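Long-range contact in staphylococcal nuclease domain-containing protein 1 (Drosophila melanogaster, PDB 2WAC), which cleaves both DNA and RNA as an endonuclease, associates with the RNA-induced silencing complex, and binds peptides carrying symmetrically dimethylated arginines through its Tudor domain: residues L57-T63 and R98-L102. Numbering follows the deposited sequence.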
ATOM      1  N   LEU A  57      17.049   8.581  -4.989  1.00 24.10           N
ATOM      2  CA  LEU A  57      15.746   9.229  -5.129  1.00 24.30           C
ATOM      3  C   LEU A  57      15.748  10.034  -6.425  1.00 24.39           C
ATOM      4  O   LEU A  57      16.594  10.910  -6.618  1.00 24.49           O
ATOM      5  CB  LEU A  57      15.438  10.125  -3.925  1.00 24.34           C
ATOM      6  CG  LEU A  57      14.050  10.775  -3.836  1.00 24.66           C
ATOM      7  CD1 LEU A  57      12.932   9.740  -3.712  1.00 25.07           C
ATOM      8  CD2 LEU A  57      13.996  11.754  -2.673  1.00 25.09           C
ATOM      9  N   VAL A  58      14.805   9.723  -7.310  1.00 24.31           N
ATOM     10  CA  VAL A  58      14.802  10.273  -8.667  1.00 24.27           C
ATOM     11  C   VAL A  58      13.452  10.852  -9.085  1.00 24.26           C
ATOM     12  O   VAL A  58      12.454  10.741  -8.365  1.00 24.10           O
ATOM     13  CB  VAL A  58      15.214   9.197  -9.720  1.00 24.25           C
ATOM     14  CG1 VAL A  58      16.642   8.723  -9.491  1.00 24.32           C
ATOM     15  CG2 VAL A  58      14.243   8.015  -9.718  1.00 24.26           C
ATOM     16  N   ALA A  59      13.445  11.483 -10.255  1.00 24.19           N
ATOM     17  CA  ALA A  59      12.215  11.757 -10.976  1.00 24.13           C
ATOM     18  C   ALA A  59      12.082  10.685 -12.049  1.00 23.98           C
ATOM     19  O   ALA A  59      13.026  10.431 -12.806  1.00 24.15           O
ATOM     20  CB  ALA A  59      12.252  13.136 -11.593  1.00 24.12           C
ATOM     21  N   ALA A  60      10.921  10.043 -12.095  1.00 23.79           N
ATOM     22  CA  ALA A  60      10.662   8.974 -13.052  1.00 23.46           C
ATOM     23  C   ALA A  60       9.431   9.289 -13.887  1.00 23.38           C
ATOM     24  O   ALA A  60       8.382   9.658 -13.347  1.00 23.07           O
ATOM     25  CB  ALA A  60      10.486   7.646 -12.331  1.00 23.39           C
ATOM     26  N   GLN A  61       9.568   9.140 -15.203  1.00 23.34           N
ATOM     27  CA  GLN A  61       8.461   9.347 -16.130  1.00 23.42           C
ATOM     28  C   GLN A  61       7.653   8.054 -16.266  1.00 23.41           C
ATOM     29  O   GLN A  61       8.054   7.126 -16.977  1.00 23.29           O
ATOM     30  CB  GLN A  61       8.973   9.828 -17.492  1.00 23.47           C
ATOM     31  CG  GLN A  61       7.921  10.528 -18.353  1.00 23.79           C
ATOM     32  CD  GLN A  61       8.402  10.809 -19.770  1.00 24.55           C
ATOM     33  OE1 GLN A  61       9.341  10.181 -20.257  1.00 24.82           O
ATOM     34  NE2 GLN A  61       7.752  11.756 -20.438  1.00 24.62           N
ATOM     35  N   PHE A  62       6.526   8.013 -15.558  1.00 23.48           N
ATOM     36  CA  PHE A  62       5.607   6.870 -15.521  1.00 23.62           C
ATOM     37  C   PHE A  62       5.209   6.462 -16.940  1.00 23.84           C
ATOM     38  O   PHE A  62       4.838   7.312 -17.750  1.00 23.74           O
ATOM     39  CB  PHE A  62       4.379   7.258 -14.676  1.00 23.65           C
ATOM     40  CG  PHE A  62       3.458   6.111 -14.315  1.00 23.51           C
ATOM     41  CD1 PHE A  62       3.918   4.800 -14.226  1.00 23.35           C
ATOM     42  CD2 PHE A  62       2.122   6.370 -14.012  1.00 23.81           C
ATOM     43  CE1 PHE A  62       3.055   3.760 -13.879  1.00 23.46           C
ATOM     44  CE2 PHE A  62       1.252   5.340 -13.653  1.00 23.76           C
ATOM     45  CZ  PHE A  62       1.721   4.030 -13.587  1.00 23.77           C
ATOM     46  N   THR A  63       5.307   5.167 -17.240  1.00 24.15           N
ATOM     47  CA  THR A  63       5.017   4.664 -18.591  1.00 24.52           C
ATOM     48  C   THR A  63       3.542   4.783 -18.971  1.00 24.65           C
ATOM     49  O   THR A  63       3.207   4.779 -20.156  1.00 24.76           O
ATOM     50  CB  THR A  63       5.474   3.198 -18.802  1.00 24.50           C
ATOM     51  OG1 THR A  63       4.816   2.335 -17.864  1.00 24.64           O
ATOM     52  CG2 THR A  63       6.967   3.071 -18.645  1.00 24.72           C
ATOM     53  N   ARG A  98      14.370   7.000 -18.772  1.00 24.00           N
ATOM     54  CA  ARG A  98      13.158   7.663 -18.281  1.00 24.20           C
ATOM     55  C   ARG A  98      13.318   8.115 -16.826  1.00 24.55           C
ATOM     56  O   ARG A  98      12.341   8.450 -16.148  1.00 24.52           O
ATOM     57  CB  ARG A  98      11.940   6.751 -18.439  1.00 24.10           C
ATOM     58  CG  ARG A  98      11.494   6.569 -19.880  1.00 23.58           C
ATOM     59  CD  ARG A  98      10.321   5.616 -19.991  1.00 22.63           C
ATOM     60  NE  ARG A  98       9.064   6.216 -19.540  1.00 21.37           N
ATOM     61  CZ  ARG A  98       8.183   6.820 -20.336  1.00 20.73           C
ATOM     62  NH1 ARG A  98       8.402   6.924 -21.642  1.00 19.86           N
ATOM     63  NH2 ARG A  98       7.074   7.325 -19.818  1.00 19.65           N
ATOM     64  N   LEU A  99      14.565   8.116 -16.359  1.00 24.94           N
ATOM     65  CA  LEU A  99      14.903   8.605 -15.030  1.00 25.52           C
ATOM     66  C   LEU A  99      15.754   9.860 -15.134  1.00 26.00           C
ATOM     67  O   LEU A  99      16.588   9.983 -16.033  1.00 26.08           O
ATOM     68  CB  LEU A  99      15.648   7.536 -14.223  1.00 25.39           C
ATOM     69  CG  LEU A  99      15.019   6.141 -14.099  1.00 25.43           C
ATOM     70  CD1 LEU A  99      15.936   5.202 -13.335  1.00 24.97           C
ATOM     71  CD2 LEU A  99      13.649   6.192 -13.444  1.00 24.66           C
ATOM     72  N   ALA A 100      15.533  10.789 -14.211  1.00 26.73           N
ATOM     73  CA  ALA A 100      16.332  12.004 -14.126  1.00 27.38           C
ATOM     74  C   ALA A 100      16.638  12.314 -12.668  1.00 27.93           C
ATOM     75  O   ALA A 100      15.976  11.795 -11.762  1.00 27.88           O
ATOM     76  CB  ALA A 100      15.600  13.166 -14.778  1.00 27.39           C
ATOM     77  N   ALA A 101      17.650  13.149 -12.443  1.00 28.61           N
ATOM     78  CA  ALA A 101      17.951  13.634 -11.102  1.00 29.26           C
ATOM     79  C   ALA A 101      16.775  14.467 -10.608  1.00 29.70           C
ATOM     80  O   ALA A 101      16.283  15.351 -11.317  1.00 29.89           O
ATOM     81  CB  ALA A 101      19.234  14.455 -11.101  1.00 29.20           C
ATOM     82  N   LEU A 102      16.310  14.155  -9.402  1.00 30.24           N
ATOM     83  CA  LEU A 102      15.266  14.930  -8.750  1.00 30.69           C
ATOM     84  C   LEU A 102      15.896  16.184  -8.146  1.00 31.04           C
ATOM     85  O   LEU A 102      16.870  16.080  -7.393  1.00 31.05           O
ATOM     86  CB  LEU A 102      14.573  14.091  -7.668  1.00 30.72           C
ATOM     87  CG  LEU A 102      13.306  14.613  -6.978  1.00 30.64           C
ATOM     88  CD1 LEU A 102      12.140  14.761  -7.950  1.00 30.52           C
ATOM     89  CD2 LEU A 102      12.922  13.691  -5.838  1.00 30.50           C
TER
HETATM   90  O   HOH W   1      17.991  12.801  -7.757  1.00 28.43           O
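Arg98 lays its side chain along the end of strand 57-61, its guanidinium with Gln61 OE1 over one face, and Arg98 NE and Arg98 NH2 both donate hydrogen bonds to Gln61 O (2.9 and 3.0 Å). Here two antiparallel strands of the SH3-like Tudor barrel pair, the short strand 99-101 running beside the first strand of the Tudor sheet. Ala59 and Ala100 form the hydrogen-bonded pair, with Ala59 N to Ala100 O at 3.0 Å and Ala100 N to Ala59 O at 2.9 Å; their methyls face Phe40 of helix 26-42. On the other face Ala60 CB packs on Leu99 CD2 at 3.7 Å, and Leu99 continues inward to Ala81 and Val83. Asn66, in the loop before strand 68-77, accepts hydrogen bonds from Arg98 NH2 at OD1 and Gln61 NE2 at O. Phe62, within the region involved in dimethylarginine binding, meets the ring of Tyr85. Past the last direct backbone bonds, Leu102 CD2 packs on Leu57 CG (3.7 Å), and one water bridges them: 2.6 Å from Leu57 O, 2.7 Å from Leu102 N.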